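Local atomic coordinates of sugar-binding transport ATP-binding protein (Pyrococcus horikoshii, PDB entry 1V43), a protein that probably binds and hydrolyses ATP as the nucleotide-binding subunit of an ABC transporter that takes up sugars. Residues A[183-188]-A[208-213]. Residues are numbered along the deposited sequence; the frame is centred on the assembly and turned at random.
Sequences EIKKLQ and MGDRIA
Lys185, on the helix of residues 174-191, comes closest to the other segment at Met208, the last helical residue of 202-208, with 5.8 Å between their CA atoms; Gly209 then leaves the helical conformation and the chain enters strand 211-216. The lysine shows how one ammonium group can hold both the last carbonyl of a helix and an acid in the loop that follows. Its CG stands anti to the backbone N (chi1 -175°), and bends at chi2 and chi4 bring CD and CE past the Met208 carbonyl oxygen, CD lying 3.4 Å from that O. The model puts NZ 2.5 Å from Met208 O, too short to be taken literally, though a hydrogen bond from NZ to this carbonyl is the natural reading. The same NZ forms a salt bridge with Asp210 OD1 at 3.3 Å, a weak hydrogen bond, while OD2 of this aspartate accepts from Phe39 N on the adjoining strand. Both helices belong to the ATP-binding cassette, a P-loop NTPase fold, where strand 211-216 runs parallel to 39-43 in the mixed sheet and helix 174-191 packs beside that sheet, Lys185 and Gln188 both touching Phe39. An alanine in place of Lys185 would probably leave the Met208 carbonyl without this donor and Asp210 OD1 without its countercharge. The apolar half of the contact lies one residue back along the helix, where the Met208 chain, bent at chi3 (99°), lays its terminal methyl against the branch of Ile184. CE sits 3.3 Å from Ile184 CG2 and 3.5 Å from Ile184 CB, both tighter than usual carbon contacts, while Tyr197 of strand 194-199 also packs on Met208.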
ATOM      1  N   GLU A 183       1.596  -7.991  16.412  1.00 26.36           N
ATOM      2  CA  GLU A 183       2.104  -9.076  17.249  1.00 22.30           C
ATOM      3  C   GLU A 183       3.518  -8.744  17.768  1.00 20.27           C
ATOM      4  O   GLU A 183       3.768  -8.758  18.959  1.00 24.63           O
ATOM      5  CB  GLU A 183       2.132 -10.366  16.427  1.00 25.34           C
ATOM      6  CG  GLU A 183       2.651 -11.587  17.159  1.00 38.13           C
ATOM      7  CD  GLU A 183       1.824 -11.936  18.371  1.00 43.58           C
ATOM      8  OE1 GLU A 183       0.647 -11.509  18.428  1.00 46.64           O
ATOM      9  OE2 GLU A 183       2.343 -12.649  19.262  1.00 50.38           O
ATOM     10  N   ILE A 184       4.432  -8.413  16.864  1.00 19.75           N
ATOM     11  CA  ILE A 184       5.793  -8.082  17.261  1.00 22.84           C
ATOM     12  C   ILE A 184       5.870  -6.871  18.217  1.00 24.13           C
ATOM     13  O   ILE A 184       6.534  -6.946  19.258  1.00 19.15           O
ATOM     14  CB  ILE A 184       6.676  -7.884  16.006  1.00 24.25           C
ATOM     15  CG1 ILE A 184       6.964  -9.260  15.390  1.00 23.45           C
ATOM     16  CG2 ILE A 184       7.992  -7.146  16.358  1.00 17.35           C
ATOM     17  CD1 ILE A 184       7.501  -9.223  13.965  1.00 28.29           C
ATOM     18  N   LYS A 185       5.159  -5.792  17.892  1.00 22.84           N
ATOM     19  CA  LYS A 185       5.158  -4.590  18.717  1.00 21.92           C
ATOM     20  C   LYS A 185       4.639  -4.856  20.137  1.00 31.13           C
ATOM     21  O   LYS A 185       5.271  -4.462  21.124  1.00 27.18           O
ATOM     22  CB  LYS A 185       4.335  -3.479  18.039  1.00 23.40           C
ATOM     23  CG  LYS A 185       4.366  -2.125  18.781  1.00 27.82           C
ATOM     24  CD  LYS A 185       5.763  -1.817  19.334  1.00 28.14           C
ATOM     25  CE  LYS A 185       5.814  -0.524  20.128  1.00 31.75           C
ATOM     26  NZ  LYS A 185       6.003   0.662  19.264  1.00 19.67           N
ATOM     27  N   LYS A 186       3.503  -5.538  20.256  1.00 31.22           N
ATOM     28  CA  LYS A 186       2.966  -5.845  21.583  1.00 25.87           C
ATOM     29  C   LYS A 186       3.916  -6.716  22.392  1.00 21.66           C
ATOM     30  O   LYS A 186       4.066  -6.523  23.592  1.00 22.76           O
ATOM     31  CB  LYS A 186       1.631  -6.560  21.479  1.00 28.52           C
ATOM     32  CG  LYS A 186       0.480  -5.728  20.962  1.00 31.36           C
ATOM     33  CD  LYS A 186      -0.706  -6.671  20.901  1.00 43.00           C
ATOM     34  CE  LYS A 186      -1.949  -6.052  20.347  1.00 51.23           C
ATOM     35  NZ  LYS A 186      -2.968  -7.142  20.218  1.00 59.91           N
ATOM     36  N   LEU A 187       4.533  -7.693  21.731  1.00 18.64           N
ATOM     37  CA  LEU A 187       5.492  -8.567  22.387  1.00 22.27           C
ATOM     38  C   LEU A 187       6.665  -7.745  22.946  1.00 24.33           C
ATOM     39  O   LEU A 187       7.079  -7.931  24.091  1.00 29.35           O
ATOM     40  CB  LEU A 187       6.030  -9.594  21.393  1.00 23.75           C
ATOM     41  CG  LEU A 187       7.177 -10.466  21.907  1.00 21.14           C
ATOM     42  CD1 LEU A 187       6.638 -11.368  22.997  1.00 29.70           C
ATOM     43  CD2 LEU A 187       7.791 -11.287  20.773  1.00 16.92           C
ATOM     44  N   GLN A 188       7.203  -6.846  22.124  1.00 22.86           N
ATOM     45  CA  GLN A 188       8.323  -6.014  22.543  1.00 23.85           C
ATOM     46  C   GLN A 188       7.943  -5.113  23.715  1.00 23.96           C
ATOM     47  O   GLN A 188       8.766  -4.887  24.592  1.00 16.19           O
ATOM     48  CB  GLN A 188       8.848  -5.172  21.369  1.00 24.03           C
ATOM     49  CG  GLN A 188      10.121  -4.376  21.677  1.00 18.79           C
ATOM     50  CD  GLN A 188       9.844  -3.101  22.472  1.00 24.99           C
ATOM     51  OE1 GLN A 188      10.722  -2.573  23.153  1.00 26.39           O
ATOM     52  NE2 GLN A 188       8.624  -2.599  22.374  1.00 21.03           N
ATOM     53  N   MET A 208       5.280   0.512  14.060  1.00 21.89           N
ATOM     54  CA  MET A 208       6.052  -0.142  15.096  1.00 23.96           C
ATOM     55  C   MET A 208       7.026   0.631  15.986  1.00 25.76           C
ATOM     56  O   MET A 208       7.210   0.280  17.150  1.00 23.15           O
ATOM     57  CB  MET A 208       6.764  -1.328  14.450  1.00 23.19           C
ATOM     58  CG  MET A 208       5.764  -2.369  13.901  1.00 21.67           C
ATOM     59  SD  MET A 208       6.611  -3.604  12.950  1.00 36.10           S
ATOM     60  CE  MET A 208       6.724  -4.897  14.224  1.00 24.92           C
ATOM     61  N   GLY A 209       7.638   1.683  15.464  1.00 24.23           N
ATOM     62  CA  GLY A 209       8.609   2.394  16.276  1.00 27.29           C
ATOM     63  C   GLY A 209       8.128   3.376  17.324  1.00 29.87           C
ATOM     64  O   GLY A 209       7.181   4.132  17.104  1.00 21.20           O
ATOM     65  N   ASP A 210       8.773   3.350  18.489  1.00 28.65           N
ATOM     66  CA  ASP A 210       8.457   4.307  19.541  1.00 23.23           C
ATOM     67  C   ASP A 210       9.096   5.553  18.966  1.00 22.87           C
ATOM     68  O   ASP A 210       8.648   6.686  19.174  1.00 24.46           O
ATOM     69  CB  ASP A 210       9.149   3.935  20.856  1.00 17.72           C
ATOM     70  CG  ASP A 210       8.559   2.686  21.488  1.00 26.15           C
ATOM     71  OD1 ASP A 210       7.309   2.600  21.572  1.00 29.86           O
ATOM     72  OD2 ASP A 210       9.343   1.804  21.901  1.00 21.75           O
ATOM     73  N   ARG A 211      10.171   5.308  18.228  1.00 20.32           N
ATOM     74  CA  ARG A 211      10.887   6.367  17.561  1.00 20.62           C
ATOM     75  C   ARG A 211      11.334   5.823  16.222  1.00 20.90           C
ATOM     76  O   ARG A 211      11.472   4.616  16.035  1.00 20.28           O
ATOM     77  CB  ARG A 211      12.080   6.833  18.383  1.00 21.89           C
ATOM     78  CG  ARG A 211      11.707   7.755  19.560  1.00 24.91           C
ATOM     79  CD  ARG A 211      12.914   8.578  19.990  1.00 25.13           C
ATOM     80  NE  ARG A 211      14.049   7.746  20.380  1.00 21.39           N
ATOM     81  CZ  ARG A 211      15.293   8.197  20.495  1.00 24.81           C
ATOM     82  NH1 ARG A 211      16.277   7.384  20.860  1.00 20.04           N
ATOM     83  NH2 ARG A 211      15.560   9.465  20.227  1.00 23.61           N
ATOM     84  N   ILE A 212      11.547   6.728  15.287  1.00 18.40           N
ATOM     85  CA  ILE A 212      11.960   6.370  13.952  1.00 17.90           C
ATOM     86  C   ILE A 212      13.186   7.211  13.610  1.00 25.23           C
ATOM     87  O   ILE A 212      13.220   8.417  13.875  1.00 24.50           O
ATOM     88  CB  ILE A 212      10.824   6.704  12.917  1.00 20.30           C
ATOM     89  CG1 ILE A 212       9.569   5.877  13.187  1.00 22.11           C
ATOM     90  CG2 ILE A 212      11.299   6.439  11.525  1.00 18.92           C
ATOM     91  CD1 ILE A 212       8.407   6.224  12.241  1.00 22.22           C
ATOM     92  N   ALA A 213      14.185   6.570  13.028  1.00 25.45           N
ATOM     93  CA  ALA A 213      15.393   7.255  12.606  1.00 27.64           C
ATOM     94  C   ALA A 213      15.434   7.153  11.080  1.00 26.75           C
ATOM     95  O   ALA A 213      15.699   6.086  10.536  1.00 25.01           O
ATOM     96  CB  ALA A 213      16.614   6.580  13.211  1.00 22.74           C
TER